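Local coordinates for protein beta-N-acetylhexosaminidase (Bacteroides fragilis, PDB 4PYS) that probably hydrolyses terminal N-acetylhexosamine units from the non-reducing ends of glycans, as a beta-N-acetylhexosaminidase of glycosyl hydrolase family 20, at residues 8-13 and 478-483; 157-162 and 453-458; 151-156 and 216-221. All blocks are in the same frame, centred on the assembly; numbering follows the deposited sequence.

Interaction 1. Residues 8-13 and 478-483. With FMT (formic acid), chain K.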
loop_
_atom_site.group_PDB
_atom_site.type_symbol
_atom_site.label_atom_id
_atom_site.label_comp_id
_atom_site.label_asym_id
_atom_site.label_seq_id
_atom_site.Cartn_x
_atom_site.Cartn_y
_atom_site.Cartn_z
ATOM N N GLY A 8 -25.846 6.666 7.671
ATOM C CA GLY A 8 -26.941 5.720 7.580
ATOM C C GLY A 8 -26.833 4.697 8.686
ATOM O O GLY A 8 -27.245 4.939 9.823
ATOM N N GLN A 9 -26.271 3.544 8.350
ATOM C CA GLN A 9 -25.975 2.535 9.351
ATOM C C GLN A 9 -24.559 2.726 9.899
ATOM O O GLN A 9 -24.374 3.292 10.974
ATOM C CB GLN A 9 -26.164 1.124 8.776
ATOM C CG GLN A 9 -25.574 0.921 7.379
ATOM C CD GLN A 9 -25.355 -0.533 7.049
ATOM O OE1 GLN A 9 -24.484 -0.872 6.250
ATOM N NE2 GLN A 9 -26.148 -1.407 7.659
ATOM N N ILE A 10 -23.555 2.269 9.158
ATOM C CA ILE A 10 -22.198 2.231 9.686
ATOM C C ILE A 10 -21.143 2.649 8.676
ATOM O O ILE A 10 -21.351 2.595 7.459
ATOM C CB ILE A 10 -21.818 0.822 10.208
ATOM C CG1 ILE A 10 -21.533 -0.120 9.055
ATOM C CG2 ILE A 10 -22.893 0.230 11.134
ATOM C CD1 ILE A 10 -20.641 -1.244 9.458
ATOM N N ILE A 11 -19.995 3.050 9.201
ATOM C CA ILE A 11 -18.852 3.416 8.375
ATOM C C ILE A 11 -17.683 2.495 8.725
ATOM O O ILE A 11 -17.405 2.280 9.912
ATOM C CB ILE A 11 -18.415 4.877 8.647
ATOM C CG1 ILE A 11 -19.473 5.867 8.150
ATOM C CG2 ILE A 11 -17.090 5.157 7.966
ATOM C CD1 ILE A 11 -19.365 7.267 8.796
HETATM N N MSE A 12 -17.018 1.941 7.708
HETATM C CA MSE A 12 -15.801 1.146 7.918
HETATM C C MSE A 12 -14.629 1.765 7.180
HETATM O O MSE A 12 -14.763 2.181 6.026
HETATM C CB MSE A 12 -15.988 -0.306 7.454
HETATM C CG MSE A 12 -17.146 -0.987 8.130
HETATM SE SE MSE A 12 -17.197 -2.893 7.762
HETATM C CE MSE A 12 -15.758 -3.435 8.953
ATOM N N PRO A 13 -13.463 1.857 7.844
ATOM C CA PRO A 13 -13.178 1.465 9.229
ATOM C C PRO A 13 -13.916 2.366 10.223
ATOM O O PRO A 13 -14.330 3.477 9.878
ATOM C CB PRO A 13 -11.651 1.635 9.347
ATOM C CG PRO A 13 -11.260 2.559 8.219
ATOM C CD PRO A 13 -12.271 2.352 7.124
ATOM N N LEU A 478 -20.469 -8.047 7.707
ATOM C CA LEU A 478 -21.597 -8.638 6.992
ATOM C C LEU A 478 -22.640 -7.588 6.593
ATOM O O LEU A 478 -23.259 -7.697 5.532
ATOM C CB LEU A 478 -22.238 -9.734 7.845
ATOM C CG LEU A 478 -21.326 -10.914 8.173
ATOM C CD1 LEU A 478 -22.122 -11.960 8.949
ATOM C CD2 LEU A 478 -20.738 -11.530 6.893
ATOM N N SER A 479 -22.832 -6.576 7.437
ATOM C CA SER A 479 -23.821 -5.533 7.182
ATOM C C SER A 479 -23.404 -4.592 6.058
ATOM O O SER A 479 -24.259 -3.985 5.403
ATOM C CB SER A 479 -24.065 -4.713 8.450
ATOM O OG SER A 479 -24.663 -5.535 9.429
ATOM N N LYS A 480 -22.100 -4.464 5.852
ATOM C CA LYS A 480 -21.585 -3.558 4.838
ATOM C C LYS A 480 -21.251 -4.298 3.542
ATOM O O LYS A 480 -20.958 -3.664 2.524
ATOM C CB LYS A 480 -20.338 -2.841 5.372
ATOM C CG LYS A 480 -20.156 -1.426 4.860
ATOM C CD LYS A 480 -21.302 -0.544 5.315
ATOM C CE LYS A 480 -21.226 0.811 4.673
ATOM N NZ LYS A 480 -22.403 1.644 5.026
ATOM N N GLN A 481 -21.300 -5.628 3.578
ATOM C CA GLN A 481 -20.814 -6.441 2.460
ATOM C C GLN A 481 -21.411 -6.070 1.105
ATOM O O GLN A 481 -20.667 -5.890 0.131
ATOM C CB GLN A 481 -21.027 -7.938 2.734
ATOM C CG GLN A 481 -20.626 -8.836 1.553
ATOM C CD GLN A 481 -20.789 -10.315 1.863
ATOM O OE1 GLN A 481 -21.026 -10.702 3.011
ATOM N NE2 GLN A 481 -20.661 -11.149 0.843
ATOM N N LEU A 482 -22.738 -5.980 1.009
ATOM C CA LEU A 482 -23.333 -5.705 -0.293
ATOM C C LEU A 482 -22.929 -4.315 -0.804
ATOM O O LEU A 482 -22.712 -4.134 -2.006
ATOM C CB LEU A 482 -24.851 -5.883 -0.264
ATOM C CG LEU A 482 -25.588 -5.970 -1.600
ATOM C CD1 LEU A 482 -24.877 -6.882 -2.599
ATOM C CD2 LEU A 482 -27.001 -6.462 -1.347
ATOM N N TRP A 483 -22.802 -3.341 0.095
ATOM C CA TRP A 483 -22.326 -2.017 -0.327
ATOM C C TRP A 483 -20.925 -2.106 -0.937
ATOM O O TRP A 483 -20.658 -1.504 -1.975
ATOM C CB TRP A 483 -22.331 -0.988 0.820
ATOM C CG TRP A 483 -21.906 0.397 0.311
ATOM C CD1 TRP A 483 -22.697 1.318 -0.317
ATOM C CD2 TRP A 483 -20.583 0.969 0.352
ATOM N NE1 TRP A 483 -21.954 2.431 -0.660
ATOM C CE2 TRP A 483 -20.657 2.242 -0.257
ATOM C CE3 TRP A 483 -19.354 0.533 0.860
ATOM C CZ2 TRP A 483 -19.541 3.083 -0.375
ATOM C CZ3 TRP A 483 -18.239 1.369 0.731
ATOM C CH2 TRP A 483 -18.348 2.625 0.120
HETATM C C FMT K . -19.576 2.303 12.410
HETATM O O1 FMT K . -19.438 1.890 13.570
HETATM O O2 FMT K . -20.146 3.356 12.096
#

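Interaction 2. Residues 157-162 and 453-458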
loop_
_atom_site.group_PDB
_atom_site.type_symbol
_atom_site.label_atom_id
_atom_site.label_comp_id
_atom_site.label_asym_id
_atom_site.label_seq_id
_atom_site.Cartn_x
_atom_site.Cartn_y
_atom_site.Cartn_z
ATOM N N SER A 157 -7.964 3.960 -0.706
ATOM C CA SER A 157 -8.559 5.232 -0.273
ATOM C C SER A 157 -9.883 5.001 0.436
ATOM O O SER A 157 -10.170 5.625 1.464
ATOM C CB SER A 157 -8.791 6.138 -1.482
ATOM O OG SER A 157 -9.223 7.427 -1.061
HETATM N N MSE A 158 -10.677 4.087 -0.107
HETATM C CA MSE A 158 -11.986 3.762 0.455
HETATM C C MSE A 158 -11.864 3.279 1.896
HETATM O O MSE A 158 -12.756 3.511 2.715
HETATM C CB MSE A 158 -12.659 2.678 -0.412
HETATM C CG MSE A 158 -14.009 2.210 0.104
HETATM SE SE MSE A 158 -14.695 0.800 -1.060
HETATM C CE MSE A 158 -13.395 -0.595 -0.560
ATOM N N LEU A 159 -10.754 2.612 2.198
ATOM C CA LEU A 159 -10.540 2.019 3.512
ATOM C C LEU A 159 -9.671 2.930 4.380
ATOM O O LEU A 159 -9.177 2.516 5.437
ATOM C CB LEU A 159 -9.872 0.651 3.348
ATOM C CG LEU A 159 -10.765 -0.386 2.641
ATOM C CD1 LEU A 159 -10.052 -1.712 2.494
ATOM C CD2 LEU A 159 -12.064 -0.578 3.384
ATOM N N LYS A 160 -9.513 4.170 3.920
ATOM C CA LYS A 160 -8.752 5.216 4.619
ATOM C C LYS A 160 -7.252 4.929 4.794
ATOM O O LYS A 160 -6.618 5.452 5.702
ATOM C CB LYS A 160 -9.419 5.576 5.960
ATOM C CG LYS A 160 -10.856 6.115 5.771
ATOM C CD LYS A 160 -11.326 6.852 7.039
ATOM C CE LYS A 160 -12.669 7.543 6.848
ATOM N NZ LYS A 160 -13.814 6.558 6.868
HETATM N N MSE A 161 -6.682 4.125 3.905
HETATM C CA MSE A 161 -5.227 3.986 3.870
HETATM C C MSE A 161 -4.612 5.179 3.190
HETATM O O MSE A 161 -5.330 6.006 2.614
HETATM C CB MSE A 161 -4.864 2.707 3.131
HETATM C CG MSE A 161 -5.467 1.520 3.834
HETATM SE SE MSE A 161 -4.896 -0.114 2.947
HETATM C CE MSE A 161 -6.018 -1.364 3.958
ATOM N N ASN A 162 -3.292 5.308 3.292
ATOM C CA ASN A 162 -2.633 6.446 2.665
ATOM C C ASN A 162 -1.472 6.123 1.741
ATOM O O ASN A 162 -0.934 7.034 1.106
ATOM C CB ASN A 162 -2.214 7.525 3.683
ATOM C CG ASN A 162 -1.393 6.981 4.845
ATOM O OD1 ASN A 162 -1.070 5.793 4.909
ATOM N ND2 ASN A 162 -1.038 7.878 5.782
ATOM N N ARG A 453 -10.748 -10.079 4.553
ATOM C CA ARG A 453 -9.705 -9.917 5.566
ATOM C C ARG A 453 -9.034 -8.545 5.564
ATOM O O ARG A 453 -8.574 -8.070 6.605
ATOM C CB ARG A 453 -8.683 -11.048 5.482
ATOM C CG ARG A 453 -9.274 -12.409 5.886
ATOM C CD ARG A 453 -8.304 -13.561 5.610
ATOM N NE ARG A 453 -7.925 -13.581 4.196
ATOM C CZ ARG A 453 -6.928 -14.296 3.691
ATOM N NH1 ARG A 453 -6.198 -15.080 4.477
ATOM N NH2 ARG A 453 -6.656 -14.220 2.390
ATOM N N ILE A 454 -8.998 -7.877 4.419
ATOM C CA ILE A 454 -8.423 -6.517 4.412
ATOM C C ILE A 454 -9.211 -5.541 5.297
ATOM O O ILE A 454 -8.680 -4.532 5.765
ATOM C CB ILE A 454 -8.291 -5.949 2.976
ATOM C CG1 ILE A 454 -7.346 -4.736 2.986
ATOM C CG2 ILE A 454 -9.660 -5.592 2.391
ATOM C CD1 ILE A 454 -6.542 -4.583 1.748
ATOM N N LEU A 455 -10.481 -5.843 5.552
ATOM C CA LEU A 455 -11.268 -4.937 6.370
ATOM C C LEU A 455 -10.771 -4.965 7.809
ATOM O O LEU A 455 -10.842 -3.961 8.515
ATOM C CB LEU A 455 -12.755 -5.331 6.325
ATOM C CG LEU A 455 -13.421 -5.202 4.958
ATOM C CD1 LEU A 455 -14.854 -5.717 5.018
ATOM C CD2 LEU A 455 -13.414 -3.752 4.520
ATOM N N ALA A 456 -10.287 -6.119 8.250
ATOM C CA ALA A 456 -9.763 -6.224 9.610
ATOM C C ALA A 456 -8.449 -5.464 9.701
ATOM O O ALA A 456 -8.175 -4.796 10.695
ATOM C CB ALA A 456 -9.574 -7.676 9.999
ATOM N N LEU A 457 -7.644 -5.555 8.647
ATOM C CA LEU A 457 -6.387 -4.802 8.601
ATOM C C LEU A 457 -6.652 -3.302 8.569
ATOM O O LEU A 457 -6.007 -2.540 9.297
ATOM C CB LEU A 457 -5.539 -5.245 7.395
ATOM C CG LEU A 457 -5.056 -6.693 7.515
ATOM C CD1 LEU A 457 -4.405 -7.187 6.220
ATOM C CD2 LEU A 457 -4.104 -6.845 8.702
ATOM N N ALA A 458 -7.604 -2.863 7.753
ATOM C CA ALA A 458 -7.959 -1.435 7.705
ATOM C C ALA A 458 -8.472 -0.939 9.037
ATOM O O ALA A 458 -8.197 0.190 9.435
ATOM C CB ALA A 458 -8.997 -1.165 6.615
HETATM O O HOH W 1 -7.030 2.269 7.258
#

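Interaction 3. Residues 151-156 and 216-221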
loop_
_atom_site.group_PDB
_atom_site.type_symbol
_atom_site.label_atom_id
_atom_site.label_comp_id
_atom_site.label_asym_id
_atom_site.label_seq_id
_atom_site.Cartn_x
_atom_site.Cartn_y
_atom_site.Cartn_z
ATOM N N LYS A 151 -8.265 0.286 -9.459
ATOM C CA LYS A 151 -9.264 -0.329 -8.581
ATOM C C LYS A 151 -8.729 -0.528 -7.170
ATOM O O LYS A 151 -9.440 -0.300 -6.186
ATOM C CB LYS A 151 -9.713 -1.677 -9.157
ATOM C CG LYS A 151 -10.508 -2.556 -8.167
ATOM C CD LYS A 151 -11.059 -3.806 -8.852
ATOM C CE LYS A 151 -11.811 -4.716 -7.846
ATOM N NZ LYS A 151 -12.393 -5.923 -8.538
ATOM N N TYR A 152 -7.472 -0.939 -7.060
ATOM C CA TYR A 152 -6.916 -1.193 -5.728
ATOM C C TYR A 152 -6.395 0.059 -5.044
ATOM O O TYR A 152 -6.377 0.141 -3.808
ATOM C CB TYR A 152 -5.899 -2.347 -5.779
ATOM C CG TYR A 152 -6.644 -3.600 -6.134
ATOM C CD1 TYR A 152 -7.544 -4.162 -5.234
ATOM C CD2 TYR A 152 -6.515 -4.181 -7.384
ATOM C CE1 TYR A 152 -8.278 -5.290 -5.565
ATOM C CE2 TYR A 152 -7.237 -5.316 -7.718
ATOM C CZ TYR A 152 -8.112 -5.861 -6.812
ATOM O OH TYR A 152 -8.834 -6.976 -7.166
ATOM N N ILE A 153 -6.007 1.056 -5.833
ATOM C CA ILE A 153 -5.723 2.373 -5.266
ATOM C C ILE A 153 -7.024 2.966 -4.715
ATOM O O ILE A 153 -7.067 3.513 -3.605
ATOM C CB ILE A 153 -5.137 3.291 -6.340
ATOM C CG1 ILE A 153 -3.701 2.855 -6.648
ATOM C CG2 ILE A 153 -5.209 4.772 -5.896
ATOM C CD1 ILE A 153 -3.056 3.577 -7.840
ATOM N N ASP A 154 -8.096 2.837 -5.490
ATOM C CA ASP A 154 -9.404 3.309 -5.044
ATOM C C ASP A 154 -9.830 2.569 -3.777
ATOM O O ASP A 154 -10.386 3.173 -2.848
ATOM C CB ASP A 154 -10.427 3.100 -6.166
ATOM C CG ASP A 154 -11.664 3.961 -6.012
ATOM O OD1 ASP A 154 -11.531 5.167 -5.689
ATOM O OD2 ASP A 154 -12.776 3.427 -6.219
HETATM N N MSE A 155 -9.559 1.266 -3.721
HETATM C CA MSE A 155 -9.869 0.486 -2.516
HETATM C C MSE A 155 -9.105 1.020 -1.310
HETATM O O MSE A 155 -9.664 1.180 -0.215
HETATM C CB MSE A 155 -9.516 -0.989 -2.720
HETATM C CG MSE A 155 -9.692 -1.796 -1.442
HETATM SE SE MSE A 155 -8.688 -3.462 -1.495
HETATM C CE MSE A 155 -6.917 -2.693 -1.292
ATOM N N ALA A 156 -7.830 1.304 -1.505
ATOM C CA ALA A 156 -6.994 1.763 -0.399
ATOM C C ALA A 156 -7.577 3.046 0.172
ATOM O O ALA A 156 -7.705 3.194 1.382
ATOM C CB ALA A 156 -5.558 1.982 -0.891
ATOM N N ARG A 216 -7.215 10.884 -4.635
ATOM C CA ARG A 216 -7.873 10.180 -3.541
ATOM C C ARG A 216 -6.962 9.948 -2.333
ATOM O O ARG A 216 -7.156 9.015 -1.555
ATOM C CB ARG A 216 -8.581 8.902 -4.039
ATOM C CG ARG A 216 -7.739 7.927 -4.825
ATOM C CD ARG A 216 -8.571 7.221 -5.915
ATOM N NE ARG A 216 -8.806 8.127 -7.039
ATOM C CZ ARG A 216 -9.972 8.269 -7.659
ATOM N NH1 ARG A 216 -10.090 9.134 -8.652
ATOM N NH2 ARG A 216 -11.016 7.552 -7.287
ATOM N N GLY A 217 -5.974 10.826 -2.167
ATOM C CA GLY A 217 -5.173 10.855 -0.955
ATOM C C GLY A 217 -4.164 9.733 -0.799
ATOM O O GLY A 217 -3.721 9.442 0.316
ATOM N N ILE A 218 -3.797 9.107 -1.913
ATOM C CA ILE A 218 -2.887 7.960 -1.875
ATOM C C ILE A 218 -1.522 8.333 -2.436
ATOM O O ILE A 218 -1.435 8.871 -3.536
ATOM C CB ILE A 218 -3.445 6.781 -2.698
ATOM C CG1 ILE A 218 -4.732 6.252 -2.058
ATOM C CG2 ILE A 218 -2.411 5.662 -2.795
ATOM C CD1 ILE A 218 -4.547 5.789 -0.611
ATOM N N THR A 219 -0.467 8.048 -1.674
ATOM C CA THR A 219 0.906 8.215 -2.148
ATOM C C THR A 219 1.369 6.868 -2.686
ATOM O O THR A 219 1.235 5.850 -2.010
ATOM C CB THR A 219 1.813 8.666 -1.003
ATOM O OG1 THR A 219 1.417 9.983 -0.583
ATOM C CG2 THR A 219 3.287 8.686 -1.431
ATOM N N VAL A 220 1.884 6.851 -3.908
ATOM C CA VAL A 220 2.314 5.591 -4.525
ATOM C C VAL A 220 3.800 5.367 -4.253
ATOM O O VAL A 220 4.637 6.144 -4.688
ATOM C CB VAL A 220 2.064 5.592 -6.033
ATOM C CG1 VAL A 220 2.551 4.280 -6.652
ATOM C CG2 VAL A 220 0.564 5.781 -6.313
ATOM N N VAL A 221 4.107 4.307 -3.513
ATOM C CA VAL A 221 5.475 3.984 -3.122
ATOM C C VAL A 221 5.983 2.896 -4.067
ATOM O O VAL A 221 5.535 1.763 -3.998
ATOM C CB VAL A 221 5.500 3.451 -1.695
ATOM C CG1 VAL A 221 6.935 3.112 -1.262
ATOM C CG2 VAL A 221 4.912 4.485 -0.738
#

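Interaction 1. Residues 8-13 and 478-483
On the solvent side of this contact, S479 lies beside the side chain of Q9, and its own hydroxyl turns back to the helix, where OG is hydrogen-bonded to G475 O. One residue on, K480 does most of the work. Its CB rests 3.9 Å from SE of the selenomethionine M12, the two side chains running antiparallel past one another. A bend at chi2 (63°) brings CD round, and CD then lies 3.8 Å from CG1 of I10. The ammonium group finishes at the backbone: K480 NZ donates to I10 O over 2.8 Å, lying in the carbonyl plane with a C=O...N angle of 158°, while the next amide, I11 N, is taken by O2 of a formic acid, probably from the crystallisation liquor, 2.9 Å away. A second bond from NZ, to Q108 O, means that this buried amine grips two backbone carbonyls, one from the N-terminal loop and one from helix 96-109. Further along, W483 packs on R107 and Q108. The extended piece 8-13 thus passes among three helices: M12 also lies against F473, V477 and F484 of helix 470-486, I11 against S105 and W109 of helix 96-109, and P13, after a cis peptide, against helix 453-462, just before strand 17-21 opens the N-terminal domain's sheet.

Interaction 2. Residues 157-162 and 453-458
L159 forks over the buried face of helix 453-462. Its CD1 lies 3.9 Å from I454 CG2, while the other branch, CD2, presses on L455 CD2 at 3.6 Å, the two leucines crossing at about a right angle. Closer to the backbone, L159 CB sits 3.8 Å from A458 CB, and the small alanine lets the two backbones come close here. M161, a selenomethionine, reaches in beside it: its chain is extended beyond CG, with CE anti at chi3 (-173°), and that methyl lands 3.8 Å from I454 CG1 and also touches A458 CB. What brings both residues to the same face is a Schellman motif closing helix 146-158, in which K160 takes positive phi, K160 N bonds to S157 O and M161 N to A156 O. In the TIM barrel of the catalytic domain, this turn leads from the helix after strand 132-138 into strand 163-170, whereas helix 453-462 comes after strand 428-435, so the contact falls where the first and last strand-helix units close the barrel. M161 and I454 both lie on S433 of that last strand. A single water donates to L159 O at 2.8 Å and to A458 O at 3.2 Å, bridging two backbone carbonyls at the edge of the apolar patch.

Interaction 3. Residues 151-156 and 216-221
D154 and R216 form a buried salt bridge in the TIM barrel, between helix 146-158 and the turn that leads from helix 203-214 into strand 219-223. With D154 CG anti to the backbone N (chi1 -160°) and the R216 chain bent at chi2 and chi3, R216 NH2 donates to D154 OD1 over 2.9 Å, with an N-H...O angle of 148°. The acceptor lies close to the guanidinium plane, but the donor approaches from well above the carboxylate plane, the two groups being turned 62° apart. D154 OD2 has its own salt bridge to K49 NZ and R216 NH2 another to E48 OE2, a small charge network reaching helix 43-49 of the N-terminal domain. R216 NE is taken up by Y212 O, and the guanidinium also makes a cation-pi contact with Y212, which would hold it in place. At the backbone, R216 O accepts from S157 OG. G217, with positive phi, is the C-prime residue of a Schellman motif ending helix 203-214, in which I218 N returns to A213 O. That turn delivers I218 to the helix: its CG1 lies 4.1 Å from I153 CG2, and CD1 reaches on to A156 CB, 3.9 Å away.

Interactions 2 and 3 are buried in the helical layer round the catalytic barrel and share helix 146-158, the first using its C-terminal turn and the second its body; interaction 1 is only partly buried and lies farther out, about 22 Å from the chain centre to its own. The chemistry follows: interaction 2 is apolar with one water, interaction 3 mixes apolar packing with buried charge, and interaction 1 relies on a lysine reaching a carbonyl. They also connect physically. I454 CD1 meets M155 CE at 3.6 Å between interactions 2 and 3, while P13 CG packs 3.5 Å from L159 O between 1 and 2. Interactions 1 and 3 do not touch.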